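Local coordinates for protein transmembrane oligosaccharyl transferase (Archaeoglobus fulgidus, PDB 3WAJ) that is a membrane-embedded transferase of the STT3/AglB family, of GT-C type, that binds a zinc ion, at residues G45-Y50 / H555-V560; I297-N301 / M316-V320; I415-I419 / Y430-V434; I665-P670 / Q743-Y747; A780-V786 / G818-L824. All coordinates share one frame; numbering follows the deposited sequence.

Interaction 1 of 5, residues G45-Y50 / H555-V560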
# COMPACT_ATOMS: atom_id res chain seq x y z
N GLY A 45 6.85 0.59 4.10
CA GLY A 45 5.88 0.47 3.02
C GLY A 45 5.85 1.59 1.99
O GLY A 45 6.89 2.10 1.57
N ASN A 46 4.64 1.97 1.57
CA ASN A 46 4.49 3.07 0.64
C ASN A 46 3.75 4.24 1.28
O ASN A 46 4.18 5.39 1.20
CB ASN A 46 3.71 2.62 -0.60
CG ASN A 46 4.25 1.36 -1.21
OD1 ASN A 46 5.46 1.21 -1.41
ND2 ASN A 46 3.35 0.43 -1.54
N ASP A 47 2.61 3.95 1.90
CA ASP A 47 1.76 5.01 2.45
C ASP A 47 2.40 5.94 3.50
O ASP A 47 2.12 7.14 3.50
CB ASP A 47 0.43 4.42 2.95
CG ASP A 47 -0.43 3.90 1.81
OD1 ASP A 47 -0.23 4.36 0.65
OD2 ASP A 47 -1.30 3.03 2.07
N PRO A 48 3.28 5.41 4.38
CA PRO A 48 3.97 6.35 5.27
C PRO A 48 4.80 7.39 4.51
O PRO A 48 4.97 8.50 5.01
CB PRO A 48 4.88 5.44 6.11
CG PRO A 48 4.15 4.11 6.12
CD PRO A 48 3.57 4.00 4.73
N TRP A 49 5.31 7.04 3.33
CA TRP A 49 6.02 8.05 2.55
C TRP A 49 5.10 9.18 2.08
O TRP A 49 5.53 10.32 1.92
CB TRP A 49 6.77 7.41 1.38
CG TRP A 49 7.87 6.53 1.90
CD1 TRP A 49 7.75 5.23 2.31
CD2 TRP A 49 9.25 6.89 2.12
NE1 TRP A 49 8.97 4.76 2.76
CE2 TRP A 49 9.90 5.76 2.65
CE3 TRP A 49 9.98 8.06 1.93
CZ2 TRP A 49 11.27 5.76 2.98
CZ3 TRP A 49 11.35 8.06 2.25
CH2 TRP A 49 11.98 6.91 2.77
N TYR A 50 3.83 8.86 1.85
CA TYR A 50 2.90 9.88 1.39
C TYR A 50 2.43 10.77 2.55
O TYR A 50 2.26 11.98 2.37
CB TYR A 50 1.70 9.26 0.65
CG TYR A 50 0.94 10.31 -0.11
CD1 TYR A 50 1.48 10.85 -1.28
CD2 TYR A 50 -0.28 10.79 0.35
CE1 TYR A 50 0.81 11.83 -2.01
CE2 TYR A 50 -0.97 11.78 -0.38
CZ TYR A 50 -0.41 12.30 -1.55
OH TYR A 50 -1.06 13.27 -2.27
N HIS A 555 4.61 6.62 -4.45
CA HIS A 555 4.90 7.38 -3.24
C HIS A 555 6.40 7.64 -3.04
O HIS A 555 6.79 8.76 -2.67
CB HIS A 555 4.21 6.76 -2.01
CG HIS A 555 2.71 6.88 -2.05
ND1 HIS A 555 2.05 7.74 -2.90
CD2 HIS A 555 1.75 6.22 -1.35
CE1 HIS A 555 0.74 7.63 -2.72
NE2 HIS A 555 0.54 6.71 -1.78
N TRP A 556 7.23 6.62 -3.29
CA TRP A 556 8.69 6.80 -3.21
C TRP A 556 9.21 7.82 -4.22
O TRP A 556 10.05 8.66 -3.88
CB TRP A 556 9.41 5.47 -3.44
CG TRP A 556 9.08 4.40 -2.45
CD1 TRP A 556 8.42 4.55 -1.26
CD2 TRP A 556 9.41 3.01 -2.56
NE1 TRP A 556 8.33 3.33 -0.61
CE2 TRP A 556 8.92 2.37 -1.40
CE3 TRP A 556 10.07 2.25 -3.52
CZ2 TRP A 556 9.06 0.99 -1.19
CZ3 TRP A 556 10.21 0.89 -3.32
CH2 TRP A 556 9.70 0.27 -2.17
N ILE A 557 8.72 7.73 -5.45
CA ILE A 557 9.17 8.62 -6.51
C ILE A 557 8.88 10.05 -6.12
O ILE A 557 9.74 10.92 -6.21
CB ILE A 557 8.50 8.29 -7.87
CG1 ILE A 557 9.05 6.97 -8.42
CG2 ILE A 557 8.77 9.39 -8.88
CD1 ILE A 557 8.40 6.53 -9.73
N GLU A 558 7.67 10.29 -5.64
CA GLU A 558 7.29 11.62 -5.19
C GLU A 558 8.03 12.09 -3.93
O GLU A 558 8.55 13.19 -3.89
CB GLU A 558 5.79 11.66 -4.93
CG GLU A 558 5.31 13.01 -4.42
CD GLU A 558 3.78 13.07 -4.35
OE1 GLU A 558 3.13 12.00 -4.47
OE2 GLU A 558 3.23 14.18 -4.19
N ALA A 559 8.05 11.26 -2.89
CA ALA A 559 8.66 11.68 -1.63
C ALA A 559 10.19 11.71 -1.67
O ALA A 559 10.80 12.51 -0.96
CB ALA A 559 8.16 10.82 -0.46
N VAL A 560 10.82 10.89 -2.50
CA VAL A 560 12.27 10.80 -2.50
C VAL A 560 12.92 11.49 -3.70
O VAL A 560 13.90 12.21 -3.55
CB VAL A 560 12.78 9.33 -2.38
CG1 VAL A 560 14.31 9.30 -2.37
CG2 VAL A 560 12.24 8.68 -1.11
O HOH W 1 5.67 4.10 -3.29
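Trp556 gives its indole N-H to the backbone of Gly45, and the NE1 to O bond of 2.9 Å leaves the acceptor close to the indole plane. The same side of the Trp556 ring turns its edge to a face of Trp49, with the planes 74° apart. Next to this pair Tyr50 points its CB at the centre of the imidazole, 3.6 Å from the centroid of the His555 ring. Its first torsion (chi1 -165°) then swings the phenol ring alongside the imidazole into an offset stack. At the imidazole edge Asp47 OD1 comes to 3.4 Å from His555 CD2. Asp47 completes the zinc site with Asp161 and His163, so the contact ties the start of helix 47-60, in the STT3 region, to helix 554-561 of the AglB core region right beside the metal. The far end of the Trp49 ring meets Val560, CZ3 to CG2 3.5 Å. A water accepts from Trp556 N and donates weakly to Asn46 OD1. Further out, Leu43 O accepts a hydrogen bond from Trp49 NE1, Asp69 bonds Tyr50 OH, and Arg53 pairs with Glu558, whose OE1 borders the Tyr50 ring edge. Phe570 meets both Tyr50 and His555 edge-to-face.

Interaction 2 of 5, residues I297-N301 / M316-V320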
# COMPACT_ATOMS: atom_id res chain seq x y z
N ILE A 297 -39.21 8.62 21.30
CA ILE A 297 -39.92 7.35 21.36
C ILE A 297 -40.03 6.90 22.82
O ILE A 297 -41.13 6.52 23.29
CB ILE A 297 -39.27 6.28 20.46
CG1 ILE A 297 -39.55 6.60 18.99
CG2 ILE A 297 -39.81 4.91 20.79
CD1 ILE A 297 -38.79 5.73 18.01
N GLU A 298 -38.93 6.99 23.56
CA GLU A 298 -38.94 6.65 24.98
C GLU A 298 -39.92 7.54 25.79
O GLU A 298 -40.65 7.04 26.67
CB GLU A 298 -37.53 6.66 25.57
CG GLU A 298 -37.42 6.03 26.97
CD GLU A 298 -37.90 4.57 27.03
OE1 GLU A 298 -37.73 3.84 26.04
OE2 GLU A 298 -38.45 4.16 28.09
N LYS A 299 -39.98 8.83 25.46
CA LYS A 299 -40.89 9.74 26.16
C LYS A 299 -42.34 9.32 26.00
O LYS A 299 -43.10 9.33 26.98
CB LYS A 299 -40.67 11.19 25.73
CG LYS A 299 -39.38 11.83 26.30
CD LYS A 299 -39.09 13.21 25.70
CE LYS A 299 -40.20 14.21 26.02
NZ LYS A 299 -40.00 15.53 25.37
N TRP A 300 -42.73 8.94 24.78
CA TRP A 300 -44.08 8.45 24.49
C TRP A 300 -44.37 7.17 25.25
O TRP A 300 -45.49 6.95 25.73
CB TRP A 300 -44.25 8.20 22.99
CG TRP A 300 -44.42 9.47 22.23
CD1 TRP A 300 -44.95 10.64 22.71
CD2 TRP A 300 -44.06 9.72 20.87
NE1 TRP A 300 -44.94 11.60 21.72
CE2 TRP A 300 -44.40 11.06 20.59
CE3 TRP A 300 -43.47 8.94 19.87
CZ2 TRP A 300 -44.17 11.64 19.33
CZ3 TRP A 300 -43.24 9.52 18.63
CH2 TRP A 300 -43.59 10.85 18.37
N ASN A 301 -43.36 6.32 25.34
CA ASN A 301 -43.46 5.09 26.09
C ASN A 301 -43.71 5.39 27.57
O ASN A 301 -44.68 4.90 28.16
CB ASN A 301 -42.16 4.30 25.93
CG ASN A 301 -42.25 2.93 26.51
OD1 ASN A 301 -41.34 2.48 27.21
ND2 ASN A 301 -43.35 2.24 26.24
N MET A 316 -43.51 0.56 21.67
CA MET A 316 -42.22 1.18 21.45
C MET A 316 -41.35 0.42 20.44
O MET A 316 -40.86 1.03 19.48
CB MET A 316 -41.48 1.43 22.77
CG MET A 316 -40.12 2.05 22.57
SD MET A 316 -39.04 1.71 23.94
CE MET A 316 -38.96 -0.06 23.78
N PRO A 317 -41.15 -0.90 20.64
CA PRO A 317 -40.33 -1.62 19.65
C PRO A 317 -40.88 -1.51 18.22
O PRO A 317 -40.09 -1.33 17.29
CB PRO A 317 -40.37 -3.06 20.14
CG PRO A 317 -40.54 -2.93 21.62
CD PRO A 317 -41.50 -1.77 21.77
N LEU A 318 -42.19 -1.60 18.06
CA LEU A 318 -42.79 -1.38 16.74
C LEU A 318 -42.45 -0.00 16.15
O LEU A 318 -42.08 0.11 14.98
CB LEU A 318 -44.31 -1.57 16.79
CG LEU A 318 -44.95 -1.58 15.40
CD1 LEU A 318 -45.05 -3.00 14.85
CD2 LEU A 318 -46.31 -0.89 15.41
N ALA A 319 -42.59 1.05 16.96
CA ALA A 319 -42.24 2.40 16.51
C ALA A 319 -40.78 2.45 16.07
O ALA A 319 -40.42 3.19 15.15
CB ALA A 319 -42.47 3.41 17.62
N VAL A 320 -39.95 1.66 16.74
CA VAL A 320 -38.53 1.61 16.41
C VAL A 320 -38.32 0.85 15.10
O VAL A 320 -37.58 1.31 14.23
CB VAL A 320 -37.69 1.02 17.57
CG1 VAL A 320 -36.24 0.79 17.13
CG2 VAL A 320 -37.73 1.95 18.76
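Ile297 and Met316 are the centre of a buried, largely apolar helix-helix contact within the STT3 region, where helices 278-303 and 315-332 pack antiparallel, joined through a connection that holds the short helix 305-308. The two local axes come within 10.1 Å and their directions differ by 157°; Asn301 and Met316 bring the backbones nearest, CA to CA 6.2 Å. Ile297 works with two branches. Its CG2, anti to the backbone N, meets Met316 CG at 3.4 Å with the chains crossing at about a right angle, while CD1 reaches on to Val320 CG2 at 4.0 Å. Met316 is straight through its first two torsions and bends at the third (chi3 63°), and its sulfur comes to 3.3 Å from Glu298 OE1. Asn301 closes the end of the contact, ND2 lying 4.0 Å from Met316 CB. Phe233 of helix 221-234 packs on Met316, Val320 and Glu298, and Phe306 covers Met316, Ala319 and Asn301. No hydrogen bond joins the two segments, so their adhesion rests on shape and dispersion. The one carboxylate at this interface is turned to other work: Glu298 forms a salt bridge with Arg243, which probably offsets the cost of burying its charge beside a thioether.

Interaction 3 of 5, residues I415-I419 / Y430-V434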
# COMPACT_ATOMS: atom_id res chain seq x y z
N ILE A 415 -19.75 -8.67 16.17
CA ILE A 415 -20.47 -9.25 15.05
C ILE A 415 -20.44 -8.35 13.81
O ILE A 415 -20.24 -8.83 12.70
CB ILE A 415 -21.92 -9.56 15.42
CG1 ILE A 415 -21.95 -10.63 16.51
CG2 ILE A 415 -22.71 -10.01 14.20
CD1 ILE A 415 -23.31 -10.78 17.14
N ALA A 416 -20.64 -7.05 14.00
CA ALA A 416 -20.61 -6.11 12.88
C ALA A 416 -19.25 -6.16 12.22
O ALA A 416 -19.13 -6.14 11.00
CB ALA A 416 -20.93 -4.71 13.34
N MET A 417 -18.21 -6.21 13.06
CA MET A 417 -16.84 -6.36 12.61
C MET A 417 -16.74 -7.61 11.74
O MET A 417 -16.30 -7.55 10.58
CB MET A 417 -15.92 -6.49 13.82
CG MET A 417 -14.56 -5.81 13.71
SD MET A 417 -14.51 -4.12 14.35
CE MET A 417 -15.53 -3.24 13.18
N PHE A 418 -17.17 -8.73 12.31
CA PHE A 418 -17.18 -10.01 11.63
C PHE A 418 -17.96 -9.96 10.32
O PHE A 418 -17.44 -10.35 9.28
CB PHE A 418 -17.79 -11.05 12.54
CG PHE A 418 -16.85 -12.14 12.92
CD1 PHE A 418 -16.70 -13.25 12.10
CD2 PHE A 418 -16.11 -12.05 14.09
CE1 PHE A 418 -15.82 -14.26 12.45
CE2 PHE A 418 -15.23 -13.05 14.45
CZ PHE A 418 -15.09 -14.17 13.63
N ILE A 419 -19.20 -9.49 10.39
CA ILE A 419 -20.07 -9.44 9.22
C ILE A 419 -19.48 -8.59 8.09
O ILE A 419 -19.46 -9.00 6.94
CB ILE A 419 -21.50 -8.95 9.60
CG1 ILE A 419 -22.18 -9.94 10.56
CG2 ILE A 419 -22.35 -8.75 8.37
CD1 ILE A 419 -22.46 -11.30 9.96
N TYR A 430 -8.61 -4.56 12.65
CA TYR A 430 -9.77 -4.27 13.47
C TYR A 430 -10.14 -5.42 14.42
O TYR A 430 -10.81 -5.19 15.44
CB TYR A 430 -10.95 -3.90 12.58
CG TYR A 430 -10.99 -2.44 12.13
CD1 TYR A 430 -11.11 -1.41 13.05
CD2 TYR A 430 -10.97 -2.11 10.80
CE1 TYR A 430 -11.18 -0.10 12.66
CE2 TYR A 430 -11.04 -0.79 10.38
CZ TYR A 430 -11.15 0.21 11.32
OH TYR A 430 -11.23 1.52 10.93
N PHE A 431 -9.70 -6.64 14.11
CA PHE A 431 -10.03 -7.78 14.97
C PHE A 431 -9.12 -7.82 16.20
O PHE A 431 -9.44 -8.45 17.20
CB PHE A 431 -9.95 -9.11 14.19
CG PHE A 431 -11.09 -9.32 13.23
CD1 PHE A 431 -12.40 -9.04 13.60
CD2 PHE A 431 -10.86 -9.81 11.95
CE1 PHE A 431 -13.45 -9.23 12.71
CE2 PHE A 431 -11.90 -10.00 11.05
CZ PHE A 431 -13.20 -9.71 11.43
N ALA A 432 -7.98 -7.13 16.10
CA ALA A 432 -6.98 -7.14 17.17
C ALA A 432 -7.59 -6.78 18.53
O ALA A 432 -7.52 -7.56 19.48
CB ALA A 432 -5.85 -6.20 16.82
N ALA A 433 -8.19 -5.60 18.62
CA ALA A 433 -8.86 -5.18 19.86
C ALA A 433 -9.94 -6.17 20.26
O ALA A 433 -10.15 -6.39 21.45
CB ALA A 433 -9.44 -3.80 19.71
N VAL A 434 -10.63 -6.75 19.28
CA VAL A 434 -11.67 -7.73 19.58
C VAL A 434 -11.08 -8.96 20.24
O VAL A 434 -11.56 -9.38 21.30
CB VAL A 434 -12.45 -8.20 18.33
CG1 VAL A 434 -13.41 -9.33 18.71
CG2 VAL A 434 -13.20 -7.06 17.69
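Phe431 turns the edge of its ring to the backbone of the facing helix: Phe418 N lies near the ring plane, 3.8 Å from Phe431 CE1. The Phe418 ring leans against it obliquely, with centroids 5.3 Å apart and planes at 47°. Met417 runs past Phe431 in the opposite sense, its CG reaching Phe431 CE1 at 3.7 Å from an oblique direction. Beyond it the sulfur makes a Met-aromatic contact with Tyr430, also oblique, SD being 5.3 Å from the centroid of the Tyr430 ring and 4.0 Å from Tyr430 CB. These side chains meet between the two helices of a hairpin in which helices 405-420 and 429-446 run antiparallel, their local directions 149° apart and their axes 10.6 Å from each other at the closest. Met417 reaches across by an unusual first torsion, chi1 -143°, followed by bends at chi2 and chi3 that bring the sulfur beside Tyr430. Val434, one turn further on, meets Met417 CG with its own CG2 at 4.4 Å. Gln170 of helix 163-181 touches both Met417 and Tyr430. The Tyr430 ring leads away from helix 405-420, its hydroxyl bonded to Tyr211 OH and more weakly to Glu166, while Leu421 packs on Tyr430 and Phe431.

Interaction 4 of 5, residues I665-P670 / Q743-Y747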
# COMPACT_ATOMS: atom_id res chain seq x y z
N ILE A 665 12.30 -26.87 -12.47
CA ILE A 665 12.60 -25.58 -11.89
C ILE A 665 11.29 -24.78 -11.83
O ILE A 665 10.75 -24.39 -12.87
CB ILE A 665 13.68 -24.81 -12.67
CG1 ILE A 665 15.02 -25.53 -12.53
CG2 ILE A 665 13.79 -23.36 -12.17
CD1 ILE A 665 16.03 -25.15 -13.61
N PRO A 666 10.79 -24.52 -10.61
CA PRO A 666 9.48 -23.89 -10.39
C PRO A 666 9.57 -22.41 -10.70
O PRO A 666 9.40 -21.55 -9.82
CB PRO A 666 9.23 -24.12 -8.89
CG PRO A 666 10.61 -24.07 -8.30
CD PRO A 666 11.52 -24.72 -9.33
N LEU A 667 9.87 -22.12 -11.96
CA LEU A 667 9.88 -20.77 -12.49
C LEU A 667 9.28 -20.87 -13.88
O LEU A 667 9.86 -21.49 -14.76
CB LEU A 667 11.30 -20.20 -12.56
CG LEU A 667 11.39 -18.85 -13.26
CD1 LEU A 667 10.74 -17.76 -12.38
CD2 LEU A 667 12.82 -18.47 -13.65
N ARG A 668 8.12 -20.27 -14.07
CA ARG A 668 7.47 -20.29 -15.37
C ARG A 668 8.24 -19.39 -16.34
O ARG A 668 8.46 -18.21 -16.06
CB ARG A 668 6.02 -19.84 -15.23
CG ARG A 668 5.17 -20.13 -16.44
CD ARG A 668 3.93 -20.90 -16.08
NE ARG A 668 3.12 -21.14 -17.26
CZ ARG A 668 1.98 -20.52 -17.52
NH1 ARG A 668 1.49 -19.64 -16.66
NH2 ARG A 668 1.32 -20.79 -18.64
N ILE A 669 8.67 -19.95 -17.47
CA ILE A 669 9.43 -19.22 -18.48
C ILE A 669 8.52 -18.35 -19.33
O ILE A 669 7.45 -18.81 -19.76
CB ILE A 669 10.20 -20.18 -19.40
CG1 ILE A 669 11.18 -21.00 -18.58
CG2 ILE A 669 10.96 -19.42 -20.49
CD1 ILE A 669 11.98 -20.16 -17.57
N PRO A 670 8.92 -17.08 -19.56
CA PRO A 670 8.07 -16.20 -20.39
C PRO A 670 7.95 -16.72 -21.81
O PRO A 670 8.87 -17.42 -22.27
CB PRO A 670 8.83 -14.87 -20.38
CG PRO A 670 9.62 -14.90 -19.09
CD PRO A 670 10.04 -16.36 -18.93
N GLN A 743 16.32 -15.41 -11.56
CA GLN A 743 15.20 -15.50 -12.50
C GLN A 743 15.50 -14.74 -13.77
O GLN A 743 15.20 -15.20 -14.87
CB GLN A 743 13.92 -14.98 -11.87
CG GLN A 743 13.48 -15.77 -10.67
CD GLN A 743 12.12 -15.35 -10.21
OE1 GLN A 743 11.39 -14.71 -10.96
NE2 GLN A 743 11.76 -15.69 -8.97
N GLU A 744 16.10 -13.56 -13.62
CA GLU A 744 16.44 -12.73 -14.78
C GLU A 744 17.50 -13.45 -15.65
O GLU A 744 17.40 -13.48 -16.88
CB GLU A 744 16.96 -11.36 -14.33
CG GLU A 744 17.76 -10.62 -15.39
CD GLU A 744 18.27 -9.26 -14.89
OE1 GLU A 744 19.44 -8.91 -15.17
OE2 GLU A 744 17.48 -8.54 -14.22
N VAL A 745 18.51 -14.03 -14.99
CA VAL A 745 19.53 -14.82 -15.68
C VAL A 745 18.85 -15.94 -16.47
O VAL A 745 19.14 -16.13 -17.64
CB VAL A 745 20.60 -15.40 -14.72
CG1 VAL A 745 21.45 -16.42 -15.43
CG2 VAL A 745 21.50 -14.28 -14.18
N LEU A 746 17.93 -16.65 -15.84
CA LEU A 746 17.22 -17.71 -16.54
C LEU A 746 16.33 -17.20 -17.69
O LEU A 746 16.26 -17.82 -18.76
CB LEU A 746 16.44 -18.58 -15.55
CG LEU A 746 17.32 -19.33 -14.54
CD1 LEU A 746 16.49 -20.19 -13.59
CD2 LEU A 746 18.35 -20.18 -15.28
N TYR A 747 15.66 -16.07 -17.48
CA TYR A 747 14.85 -15.45 -18.53
C TYR A 747 15.71 -15.19 -19.75
O TYR A 747 15.30 -15.47 -20.88
CB TYR A 747 14.34 -14.09 -18.05
CG TYR A 747 13.11 -14.13 -17.20
CD1 TYR A 747 12.68 -15.30 -16.61
CD2 TYR A 747 12.35 -12.98 -17.02
CE1 TYR A 747 11.53 -15.33 -15.83
CE2 TYR A 747 11.19 -13.00 -16.25
CZ TYR A 747 10.79 -14.17 -15.66
OH TYR A 747 9.64 -14.18 -14.88
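Leu667 and Pro670 bring the loop after strand 663-664 onto one side of helix 740-755. Pro666 is the centre of an inverse gamma turn, closed by Leu667 N to Ile665 O at 2.6 Å, and from there the backbone runs extended to Pro670. Opposite it, residues 743-747 form a regular turn of the helix, and Leu667 and Gln743 bring their CA atoms to within 7.5 Å of each other. Pro670 sets the CG-CD edge of its ring on a face of Tyr747: its CG is 3.6 Å from the centroid of the Tyr747 ring and only 8° off the normal, a CH-pi contact. Leu667 enters between the side chains of the helix, CG anti to the backbone N (chi1 173°), and divides its two methyls. CD1 goes to the Gln743 amide, 3.4 Å from OE1, while CD2 spans to Leu746 CD1 at 4.1 Å and Tyr747 CE1 at 4.0 Å. Ile665 adds a looser touch through CG2, 4.4 Å from Leu746 CD1. Arg668 leads away to a salt bridge with Glu634 and a bond to Gly638 O. Ile665 and Ile669 join the backbone of the 638-641 region, and Leu725 and Ala728 of helix 717-732 back Leu746 and Ile665. No hydrogen bond links the segments. Gln743 NE2 is satisfied by Pro738 O, and Leu667 CD1 packs against the amide near OE1, so the contact is dispersive.

Interaction 5 of 5, residues A780-V786 / G818-L824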
# COMPACT_ATOMS: atom_id res chain seq x y z
N ALA A 780 18.40 11.24 -32.38
CA ALA A 780 19.03 11.78 -33.59
C ALA A 780 18.64 10.95 -34.80
O ALA A 780 18.85 9.73 -34.82
CB ALA A 780 20.54 11.81 -33.45
N VAL A 781 18.10 11.60 -35.83
CA VAL A 781 17.71 10.87 -37.03
C VAL A 781 18.91 10.72 -37.96
O VAL A 781 19.41 11.70 -38.52
CB VAL A 781 16.52 11.54 -37.74
CG1 VAL A 781 16.10 10.73 -38.97
CG2 VAL A 781 15.36 11.69 -36.77
N VAL A 782 19.39 9.49 -38.11
CA VAL A 782 20.45 9.19 -39.08
C VAL A 782 19.82 8.52 -40.30
O VAL A 782 19.09 7.53 -40.18
CB VAL A 782 21.57 8.31 -38.48
CG1 VAL A 782 22.59 7.95 -39.55
CG2 VAL A 782 22.24 9.02 -37.33
N THR A 783 20.10 9.08 -41.48
CA THR A 783 19.49 8.60 -42.71
C THR A 783 20.42 8.81 -43.89
O THR A 783 21.42 9.53 -43.80
CB THR A 783 18.17 9.34 -42.98
OG1 THR A 783 17.44 8.66 -44.01
CG2 THR A 783 18.44 10.77 -43.40
N GLY A 784 20.09 8.18 -45.01
CA GLY A 784 20.92 8.28 -46.19
C GLY A 784 20.65 7.14 -47.16
O GLY A 784 19.66 6.43 -47.03
N LYS A 785 21.55 6.96 -48.12
CA LYS A 785 21.33 5.99 -49.18
C LYS A 785 22.22 4.77 -49.09
O LYS A 785 23.34 4.81 -48.56
CB LYS A 785 21.46 6.66 -50.55
CG LYS A 785 20.21 7.42 -50.99
CD LYS A 785 20.42 8.13 -52.32
CE LYS A 785 21.20 9.42 -52.16
NZ LYS A 785 20.37 10.47 -51.50
N VAL A 786 21.71 3.66 -49.61
CA VAL A 786 22.45 2.42 -49.64
C VAL A 786 22.71 2.00 -51.09
O VAL A 786 22.73 2.85 -51.99
CB VAL A 786 21.70 1.31 -48.89
CG1 VAL A 786 21.77 1.55 -47.39
CG2 VAL A 786 20.25 1.24 -49.34
N GLY A 818 16.14 2.13 -51.59
CA GLY A 818 17.56 2.45 -51.61
C GLY A 818 17.97 3.46 -50.55
O GLY A 818 19.08 4.01 -50.61
N THR A 819 17.09 3.69 -49.58
CA THR A 819 17.43 4.56 -48.46
C THR A 819 17.11 3.91 -47.10
O THR A 819 16.35 2.93 -47.02
CB THR A 819 16.76 5.95 -48.57
OG1 THR A 819 17.61 6.94 -47.96
CG2 THR A 819 15.40 5.97 -47.89
N TYR A 820 17.72 4.44 -46.05
CA TYR A 820 17.49 3.96 -44.70
C TYR A 820 17.22 5.14 -43.78
O TYR A 820 17.58 6.28 -44.10
CB TYR A 820 18.71 3.18 -44.19
CG TYR A 820 19.86 4.07 -43.76
CD1 TYR A 820 20.74 4.61 -44.68
CD2 TYR A 820 20.05 4.37 -42.41
CE1 TYR A 820 21.79 5.43 -44.28
CE2 TYR A 820 21.09 5.18 -42.01
CZ TYR A 820 21.95 5.71 -42.94
OH TYR A 820 22.99 6.52 -42.53
N THR A 821 16.60 4.88 -42.64
CA THR A 821 16.44 5.91 -41.62
C THR A 821 16.50 5.26 -40.23
O THR A 821 15.79 4.29 -39.97
CB THR A 821 15.14 6.71 -41.80
OG1 THR A 821 15.14 7.33 -43.09
CG2 THR A 821 15.02 7.78 -40.74
N VAL A 822 17.35 5.78 -39.36
CA VAL A 822 17.45 5.23 -38.01
C VAL A 822 17.54 6.31 -36.92
O VAL A 822 18.20 7.34 -37.10
CB VAL A 822 18.59 4.18 -37.90
CG1 VAL A 822 19.94 4.84 -37.98
CG2 VAL A 822 18.45 3.39 -36.61
N VAL A 823 16.84 6.08 -35.81
CA VAL A 823 16.79 7.02 -34.70
C VAL A 823 17.62 6.47 -33.53
O VAL A 823 17.33 5.39 -33.01
CB VAL A 823 15.33 7.29 -34.27
CG1 VAL A 823 15.22 8.49 -33.33
CG2 VAL A 823 14.47 7.52 -35.50
N LEU A 824 18.66 7.21 -33.14
CA LEU A 824 19.59 6.79 -32.08
C LEU A 824 19.41 7.66 -30.83
O LEU A 824 19.33 8.88 -30.92
CB LEU A 824 21.03 6.89 -32.59
CG LEU A 824 21.32 6.25 -33.95
CD1 LEU A 824 22.78 6.42 -34.38
CD2 LEU A 824 20.95 4.79 -33.95
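Val782 and Val822 form a hydrogen-bonded pair at the middle of an antiparallel two-strand ladder, each giving its N-H to the other's carbonyl: Val782 N to Val822 O is 2.7 Å, and the return bond, Val822 N to Val782 O, 2.6 Å. Ala780 with Leu824 repeats the exchange at one end. At Gly784 and Tyr820 the pair is uneven, Tyr820 N reaching Gly784 O at 2.9 Å while Gly784 N stands 3.3 Å from Tyr820 O. Val786 N closes the ladder with a bond of 2.8 Å to Gly818 O, the donor standing 41° out of the carbonyl plane. In all, seven backbone N-H groups find acceptors across the strands, and Lys785 N finds its own in Asp867 OD1. The threonines Thr783 and Thr819 place OG1 so close to Tyr820 O and Gly784 O that the modelled bonds are doubtful. Tyr820 sets its CG between its backbone N and carbonyl (chi1 78°), which lays the ring back over Gly784, with CE1 3.3 Å from Gly784 N; Thr783 CA also comes over one face, 4.0 Å from the centroid of the Tyr820 ring. The ring's hydroxyl is bonded to Leu866 O. Strand 780-785 is the middle of a three-strand sheet, its other edge joined to strand 863-865 by backbone bonds from Val781 and Thr783, and the Tyr820, Val822 and Leu824 face packs on Val793 and Val795 of strand 792-800.

Overall arrangement
Along the chain interaction 1 closes a long loop that encloses interactions 2 and 3, in that order, while interactions 4 and 5 follow it in series. Interactions 2 and 3 are antiparallel pairs of helices close in the chain, on the same side of the chain's centre and about 30 Å apart between centres. Interaction 1 lies about 30 Å, centre to centre, from interaction 3. On the other side of the chain's centre from interaction 2 lie interaction 4 and, farther on, interaction 5, whose strands belong to the peripheral region; the centres of interactions 2 and 5 are about 87 Å apart. Interaction 1, beside the metal, joins the STT3 and AglB core regions, while the others pack each part locally.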